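Local coordinates for protein RE68036p (Drosophila melanogaster, PDB 1SQH) that is of unknown function but belongs to an acetyltransferase-like family and may transfer acyl groups to glycine, at residues L170-A181 / V206-S217. Numbering follows the deposited sequence.
Sequences LPSEFEIRRLRA and VRFNKSLGICRS
Leu-170 reaches Ile-214 by one methyl, CD1 against CD1, the two side chains lying alongside each other and pointing opposite ways. Beyond it the type I turn from Pro-171 to Phe-174 offers its carbonyls to Ser-217: the serine hydroxyl donates to Ser-172 O in the carbonyl plane (OG to O 3.2 Å), a bond for which a short hydroxyl side chain suits the place just past the strand, and Ser-217 N donates to Glu-173 O (2.9 Å). Phe-174 brings CB and ring atom CG close to Ile-214 CG2 (CB to CG2 3.6 Å), while Cys-215 O meets the ring edge; Ile-223 of the next strand and Arg-246 also touch the phenylalanine. Strand 174-177 is an edge strand of a four-stranded antiparallel sheet, consistent with the acetyltransferase-like family, and Glu-175 and Arg-177 each exchange two backbone hydrogen bonds, with Cys-215 and Gly-213. Between them, branched Ile-176 presses CG2 on Ile-214 CD1, tight at 3.4 Å. Arg-177 stands on the other face, its CG between backbone N and carbonyl carbon (chi1 67°), which swings the guanidinium past Cys-215 SG to bond Arg-178 O through NH1 (2.9 Å) and pair with Asp-183. Shortened to an alanine, this position would probably leave Asp-183 without one cationic mate and Arg-178 O without its side-chain donor. With CG anti to the backbone N (chi1 -179°) and the chain extended from CG to NE, Arg-178 is long enough for NH2 to bond Asn-209 O (3.2 Å) and, weakly, Arg-207 O at the helix end, while NE donates to a water that also joins Val-206 O, Asn-209 O and Ser-211 OG. Leu-179 gives its N-H to Ser-211 OG (3.1 Å) and sets CD2 against Gly-213 CA, a place suited to a residue without a side chain, while Val-206 CG2 packs on Leu-179 CB (3.9 Å).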
ATOM      1  N   LEU A 170      24.440  10.032   8.985  1.00 36.47           N
ATOM      2  CA  LEU A 170      23.874  11.242   8.405  1.00 35.90           C
ATOM      3  C   LEU A 170      24.868  12.405   8.378  1.00 35.23           C
ATOM      4  O   LEU A 170      25.414  12.793   9.411  1.00 33.57           O
ATOM      5  CB  LEU A 170      22.643  11.648   9.219  1.00 36.09           C
ATOM      6  CG  LEU A 170      21.887  12.899   8.789  1.00 36.76           C
ATOM      7  CD1 LEU A 170      21.111  12.621   7.496  1.00 37.19           C
ATOM      8  CD2 LEU A 170      20.942  13.316   9.905  1.00 36.02           C
ATOM      9  N   PRO A 171      25.119  12.974   7.191  1.00 36.56           N
ATOM     10  CA  PRO A 171      26.045  14.101   7.035  1.00 38.93           C
ATOM     11  C   PRO A 171      25.664  15.325   7.887  1.00 40.95           C
ATOM     12  O   PRO A 171      24.481  15.665   8.005  1.00 41.45           O
ATOM     13  CB  PRO A 171      25.969  14.394   5.540  1.00 37.67           C
ATOM     14  CG  PRO A 171      25.777  13.047   4.959  1.00 37.61           C
ATOM     15  CD  PRO A 171      24.713  12.459   5.873  1.00 38.37           C
ATOM     16  N   SER A 172      26.675  15.976   8.466  1.00 41.93           N
ATOM     17  CA  SER A 172      26.493  17.154   9.318  1.00 42.12           C
ATOM     18  C   SER A 172      25.503  18.167   8.759  1.00 42.32           C
ATOM     19  O   SER A 172      24.754  18.796   9.514  1.00 41.43           O
ATOM     20  CB  SER A 172      27.837  17.856   9.544  1.00 43.85           C
ATOM     21  OG  SER A 172      28.724  17.051  10.303  1.00 46.88           O
ATOM     22  N   GLU A 173      25.501  18.327   7.440  1.00 42.10           N
ATOM     23  CA  GLU A 173      24.601  19.284   6.806  1.00 43.40           C
ATOM     24  C   GLU A 173      23.130  18.996   7.101  1.00 43.08           C
ATOM     25  O   GLU A 173      22.287  19.890   6.990  1.00 43.87           O
ATOM     26  CB  GLU A 173      24.794  19.286   5.283  1.00 45.51           C
ATOM     27  CG  GLU A 173      26.238  19.399   4.782  1.00 47.70           C
ATOM     28  CD  GLU A 173      26.946  18.050   4.702  1.00 48.51           C
ATOM     29  OE1 GLU A 173      27.443  17.565   5.746  1.00 47.52           O
ATOM     30  OE2 GLU A 173      26.994  17.472   3.587  1.00 48.36           O
ATOM     31  N   PHE A 174      22.821  17.762   7.499  1.00 42.25           N
ATOM     32  CA  PHE A 174      21.435  17.376   7.750  1.00 40.82           C
ATOM     33  C   PHE A 174      21.050  16.849   9.131  1.00 40.14           C
ATOM     34  O   PHE A 174      21.899  16.461   9.933  1.00 38.59           O
ATOM     35  CB  PHE A 174      21.033  16.331   6.721  1.00 40.07           C
ATOM     36  CG  PHE A 174      21.351  16.723   5.316  1.00 39.63           C
ATOM     37  CD1 PHE A 174      20.540  17.624   4.633  1.00 39.49           C
ATOM     38  CD2 PHE A 174      22.467  16.194   4.674  1.00 40.17           C
ATOM     39  CE1 PHE A 174      20.831  17.996   3.324  1.00 41.11           C
ATOM     40  CE2 PHE A 174      22.775  16.554   3.366  1.00 40.19           C
ATOM     41  CZ  PHE A 174      21.955  17.459   2.687  1.00 41.72           C
ATOM     42  N   GLU A 175      19.739  16.835   9.369  1.00 40.92           N
ATOM     43  CA  GLU A 175      19.128  16.329  10.600  1.00 41.22           C
ATOM     44  C   GLU A 175      17.970  15.396  10.226  1.00 40.60           C
ATOM     45  O   GLU A 175      17.340  15.564   9.171  1.00 38.70           O
ATOM     46  CB  GLU A 175      18.579  17.473  11.453  1.00 43.21           C
ATOM     47  CG  GLU A 175      19.591  18.154  12.351  1.00 47.56           C
ATOM     48  CD  GLU A 175      18.927  19.086  13.347  1.00 50.13           C
ATOM     49  OE1 GLU A 175      18.220  20.018  12.901  1.00 52.66           O
ATOM     50  OE2 GLU A 175      19.103  18.884  14.570  1.00 50.46           O
ATOM     51  N   ILE A 176      17.690  14.419  11.082  1.00 39.76           N
ATOM     52  CA  ILE A 176      16.598  13.483  10.822  1.00 40.38           C
ATOM     53  C   ILE A 176      15.548  13.616  11.905  1.00 38.65           C
ATOM     54  O   ILE A 176      15.884  13.786  13.078  1.00 38.66           O
ATOM     55  CB  ILE A 176      17.062  12.000  10.822  1.00 41.72           C
ATOM     56  CG1 ILE A 176      17.557  11.595  12.213  1.00 44.21           C
ATOM     57  CG2 ILE A 176      18.141  11.788   9.791  1.00 43.63           C
ATOM     58  CD1 ILE A 176      18.776  12.369  12.711  1.00 48.44           C
ATOM     59  N   ARG A 177      14.281  13.535  11.512  1.00 36.56           N
ATOM     60  CA  ARG A 177      13.177  13.625  12.458  1.00 34.82           C
ATOM     61  C   ARG A 177      11.933  13.034  11.825  1.00 34.47           C
ATOM     62  O   ARG A 177      11.865  12.883  10.606  1.00 34.42           O
ATOM     63  CB  ARG A 177      12.898  15.084  12.825  1.00 32.70           C
ATOM     64  CG  ARG A 177      12.360  15.914  11.670  1.00 33.40           C
ATOM     65  CD  ARG A 177      11.991  17.331  12.114  1.00 33.02           C
ATOM     66  NE  ARG A 177      11.567  18.168  10.993  1.00 34.28           N
ATOM     67  CZ  ARG A 177      10.395  18.067  10.368  1.00 35.16           C
ATOM     68  NH1 ARG A 177       9.505  17.161  10.759  1.00 33.71           N
ATOM     69  NH2 ARG A 177      10.125  18.854   9.328  1.00 32.36           N
ATOM     70  N   ARG A 178      10.953  12.685  12.652  1.00 34.01           N
ATOM     71  CA  ARG A 178       9.696  12.154  12.146  1.00 32.37           C
ATOM     72  C   ARG A 178       9.043  13.346  11.459  1.00 31.50           C
ATOM     73  O   ARG A 178       9.250  14.496  11.861  1.00 31.88           O
ATOM     74  CB  ARG A 178       8.809  11.669  13.298  1.00 34.10           C
ATOM     75  CG  ARG A 178       7.474  11.072  12.868  1.00 35.51           C
ATOM     76  CD  ARG A 178       6.565  10.806  14.071  1.00 37.06           C
ATOM     77  NE  ARG A 178       5.350  10.085  13.681  1.00 39.94           N
ATOM     78  CZ  ARG A 178       4.322   9.834  14.490  1.00 41.84           C
ATOM     79  NH1 ARG A 178       4.343  10.250  15.750  1.00 42.40           N
ATOM     80  NH2 ARG A 178       3.272   9.159  14.035  1.00 42.09           N
ATOM     81  N   LEU A 179       8.275  13.087  10.415  1.00 29.61           N
ATOM     82  CA  LEU A 179       7.609  14.170   9.712  1.00 28.71           C
ATOM     83  C   LEU A 179       6.491  14.726  10.604  1.00 29.32           C
ATOM     84  O   LEU A 179       6.090  14.096  11.588  1.00 25.81           O
ATOM     85  CB  LEU A 179       7.017  13.646   8.399  1.00 26.65           C
ATOM     86  CG  LEU A 179       8.028  13.100   7.392  1.00 24.53           C
ATOM     87  CD1 LEU A 179       7.291  12.442   6.229  1.00 24.73           C
ATOM     88  CD2 LEU A 179       8.914  14.234   6.904  1.00 22.54           C
ATOM     89  N   ARG A 180       6.007  15.917  10.271  1.00 29.15           N
ATOM     90  CA  ARG A 180       4.918  16.525  11.017  1.00 29.25           C
ATOM     91  C   ARG A 180       3.893  16.987   9.985  1.00 28.58           C
ATOM     92  O   ARG A 180       4.206  17.071   8.792  1.00 25.39           O
ATOM     93  CB  ARG A 180       5.438  17.688  11.870  1.00 32.55           C
ATOM     94  CG  ARG A 180       6.433  18.578  11.156  1.00 37.80           C
ATOM     95  CD  ARG A 180       7.134  19.551  12.101  1.00 40.87           C
ATOM     96  NE  ARG A 180       7.971  18.880  13.096  1.00 43.15           N
ATOM     97  CZ  ARG A 180       9.184  19.305  13.451  1.00 45.06           C
ATOM     98  NH1 ARG A 180       9.700  20.391  12.887  1.00 44.33           N
ATOM     99  NH2 ARG A 180       9.880  18.654  14.375  1.00 46.62           N
ATOM    100  N   ALA A 181       2.673  17.259  10.439  1.00 27.34           N
ATOM    101  CA  ALA A 181       1.593  17.674   9.558  1.00 27.14           C
ATOM    102  C   ALA A 181       1.990  18.683   8.490  1.00 27.88           C
ATOM    103  O   ALA A 181       1.649  18.516   7.319  1.00 26.97           O
ATOM    104  CB  ALA A 181       0.430  18.217  10.385  1.00 28.91           C
ATOM    105  N   VAL A 206       1.122  10.748   8.394  1.00 27.20           N
ATOM    106  CA  VAL A 206       2.144  11.314   9.261  1.00 28.57           C
ATOM    107  C   VAL A 206       1.655  11.187  10.693  1.00 27.82           C
ATOM    108  O   VAL A 206       2.446  11.118  11.626  1.00 27.91           O
ATOM    109  CB  VAL A 206       2.427  12.805   8.935  1.00 29.06           C
ATOM    110  CG1 VAL A 206       1.151  13.602   9.014  1.00 32.53           C
ATOM    111  CG2 VAL A 206       3.456  13.369   9.914  1.00 29.16           C
ATOM    112  N   ARG A 207       0.340  11.114  10.860  1.00 28.52           N
ATOM    113  CA  ARG A 207      -0.232  11.006  12.194  1.00 30.04           C
ATOM    114  C   ARG A 207      -0.231   9.598  12.787  1.00 29.20           C
ATOM    115  O   ARG A 207       0.210   9.397  13.927  1.00 28.11           O
ATOM    116  CB  ARG A 207      -1.667  11.548  12.206  1.00 31.68           C
ATOM    117  CG  ARG A 207      -2.314  11.486  13.581  1.00 35.00           C
ATOM    118  CD  ARG A 207      -3.734  12.017  13.591  1.00 37.37           C
ATOM    119  NE  ARG A 207      -4.317  11.883  14.925  1.00 41.15           N
ATOM    120  CZ  ARG A 207      -5.585  12.146  15.225  1.00 40.68           C
ATOM    121  NH1 ARG A 207      -6.421  12.560  14.282  1.00 42.00           N
ATOM    122  NH2 ARG A 207      -6.014  11.999  16.472  1.00 39.52           N
ATOM    123  N   PHE A 208      -0.718   8.628  12.012  1.00 28.17           N
ATOM    124  CA  PHE A 208      -0.818   7.246  12.478  1.00 25.43           C
ATOM    125  C   PHE A 208       0.240   6.249  12.026  1.00 24.85           C
ATOM    126  O   PHE A 208       0.310   5.132  12.557  1.00 25.70           O
ATOM    127  CB  PHE A 208      -2.203   6.723  12.136  1.00 25.43           C
ATOM    128  CG  PHE A 208      -3.279   7.355  12.951  1.00 27.62           C
ATOM    129  CD1 PHE A 208      -3.406   7.043  14.303  1.00 27.13           C
ATOM    130  CD2 PHE A 208      -4.127   8.306  12.399  1.00 26.80           C
ATOM    131  CE1 PHE A 208      -4.366   7.671  15.093  1.00 26.31           C
ATOM    132  CE2 PHE A 208      -5.089   8.940  13.184  1.00 26.56           C
ATOM    133  CZ  PHE A 208      -5.205   8.621  14.532  1.00 26.91           C
ATOM    134  N   ASN A 209       1.060   6.636  11.055  1.00 21.15           N
ATOM    135  CA  ASN A 209       2.114   5.753  10.558  1.00 21.00           C
ATOM    136  C   ASN A 209       3.481   6.340  10.892  1.00 21.14           C
ATOM    137  O   ASN A 209       3.587   7.508  11.285  1.00 17.86           O
ATOM    138  CB  ASN A 209       1.978   5.588   9.035  1.00 22.39           C
ATOM    139  CG  ASN A 209       1.565   4.174   8.626  1.00 22.71           C
ATOM    140  OD1 ASN A 209       1.000   3.421   9.425  1.00 22.01           O
ATOM    141  ND2 ASN A 209       1.841   3.817   7.378  1.00 19.60           N
ATOM    142  N   LYS A 210       4.530   5.537  10.751  1.00 22.02           N
ATOM    143  CA  LYS A 210       5.876   6.054  10.996  1.00 23.66           C
ATOM    144  C   LYS A 210       6.326   6.787   9.728  1.00 23.77           C
ATOM    145  O   LYS A 210       5.851   6.493   8.627  1.00 21.41           O
ATOM    146  CB  LYS A 210       6.862   4.921  11.316  1.00 24.90           C
ATOM    147  CG  LYS A 210       6.619   4.240  12.657  1.00 26.83           C
ATOM    148  CD  LYS A 210       7.674   3.171  12.927  1.00 29.24           C
ATOM    149  CE  LYS A 210       7.331   2.308  14.145  1.00 29.84           C
ATOM    150  NZ  LYS A 210       7.537   2.992  15.449  1.00 33.55           N
ATOM    151  N   SER A 211       7.221   7.758   9.897  1.00 24.23           N
ATOM    152  CA  SER A 211       7.750   8.530   8.780  1.00 24.75           C
ATOM    153  C   SER A 211       9.123   9.083   9.161  1.00 25.48           C
ATOM    154  O   SER A 211       9.488   9.097  10.339  1.00 26.62           O
ATOM    155  CB  SER A 211       6.807   9.679   8.434  1.00 21.76           C
ATOM    156  OG  SER A 211       6.721  10.591   9.510  1.00 21.94           O
ATOM    157  N   LEU A 212       9.893   9.513   8.165  1.00 25.46           N
ATOM    158  CA  LEU A 212      11.214  10.071   8.421  1.00 25.35           C
ATOM    159  C   LEU A 212      11.549  11.158   7.419  1.00 26.01           C
ATOM    160  O   LEU A 212      11.335  10.999   6.219  1.00 26.74           O
ATOM    161  CB  LEU A 212      12.287   8.979   8.369  1.00 22.81           C
ATOM    162  CG  LEU A 212      12.450   8.057   9.580  1.00 23.13           C
ATOM    163  CD1 LEU A 212      13.652   7.132   9.376  1.00 20.56           C
ATOM    164  CD2 LEU A 212      12.661   8.890  10.832  1.00 21.25           C
ATOM    165  N   GLY A 213      12.074  12.267   7.919  1.00 27.40           N
ATOM    166  CA  GLY A 213      12.436  13.356   7.039  1.00 28.19           C
ATOM    167  C   GLY A 213      13.857  13.817   7.285  1.00 29.15           C
ATOM    168  O   GLY A 213      14.376  13.708   8.401  1.00 29.48           O
ATOM    169  N   ILE A 214      14.489  14.316   6.229  1.00 30.01           N
ATOM    170  CA  ILE A 214      15.851  14.834   6.295  1.00 31.82           C
ATOM    171  C   ILE A 214      15.801  16.359   6.078  1.00 34.31           C
ATOM    172  O   ILE A 214      15.373  16.837   5.014  1.00 33.19           O
ATOM    173  CB  ILE A 214      16.751  14.227   5.180  1.00 31.21           C
ATOM    174  CG1 ILE A 214      16.815  12.704   5.297  1.00 31.34           C
ATOM    175  CG2 ILE A 214      18.159  14.793   5.287  1.00 31.06           C
ATOM    176  CD1 ILE A 214      17.602  12.202   6.491  1.00 30.09           C
ATOM    177  N   CYS A 215      16.235  17.122   7.076  1.00 36.62           N
ATOM    178  CA  CYS A 215      16.238  18.574   6.946  1.00 41.98           C
ATOM    179  C   CYS A 215      17.634  19.155   7.126  1.00 44.39           C
ATOM    180  O   CYS A 215      18.456  18.598   7.857  1.00 44.48           O
ATOM    181  CB  CYS A 215      15.295  19.204   7.968  1.00 43.62           C
ATOM    182  SG  CYS A 215      13.563  18.791   7.720  1.00 46.74           S
ATOM    183  N   ARG A 216      17.897  20.275   6.457  1.00 47.49           N
ATOM    184  CA  ARG A 216      19.195  20.931   6.562  1.00 50.57           C
ATOM    185  C   ARG A 216      19.280  21.539   7.958  1.00 51.74           C
ATOM    186  O   ARG A 216      18.333  22.181   8.417  1.00 52.48           O
ATOM    187  CB  ARG A 216      19.334  22.041   5.513  1.00 51.08           C
ATOM    188  CG  ARG A 216      18.850  21.665   4.122  1.00 54.27           C
ATOM    189  CD  ARG A 216      19.507  22.521   3.044  1.00 57.20           C
ATOM    190  NE  ARG A 216      20.822  21.997   2.665  1.00 59.65           N
ATOM    191  CZ  ARG A 216      21.690  22.627   1.878  1.00 60.48           C
ATOM    192  NH1 ARG A 216      21.392  23.820   1.374  1.00 60.61           N
ATOM    193  NH2 ARG A 216      22.858  22.056   1.586  1.00 60.50           N
ATOM    194  N   SER A 217      20.400  21.331   8.639  1.00 52.35           N
ATOM    195  CA  SER A 217      20.561  21.885   9.974  1.00 53.26           C
ATOM    196  C   SER A 217      20.378  23.403   9.955  1.00 54.12           C
ATOM    197  O   SER A 217      19.882  23.991  10.918  1.00 54.47           O
ATOM    198  CB  SER A 217      21.934  21.525  10.526  1.00 53.36           C
ATOM    199  OG  SER A 217      22.049  20.121  10.645  1.00 54.23           O
TER
HETATM  200  O   HOH W   1       4.567   9.783  11.040  1.00 31.10           O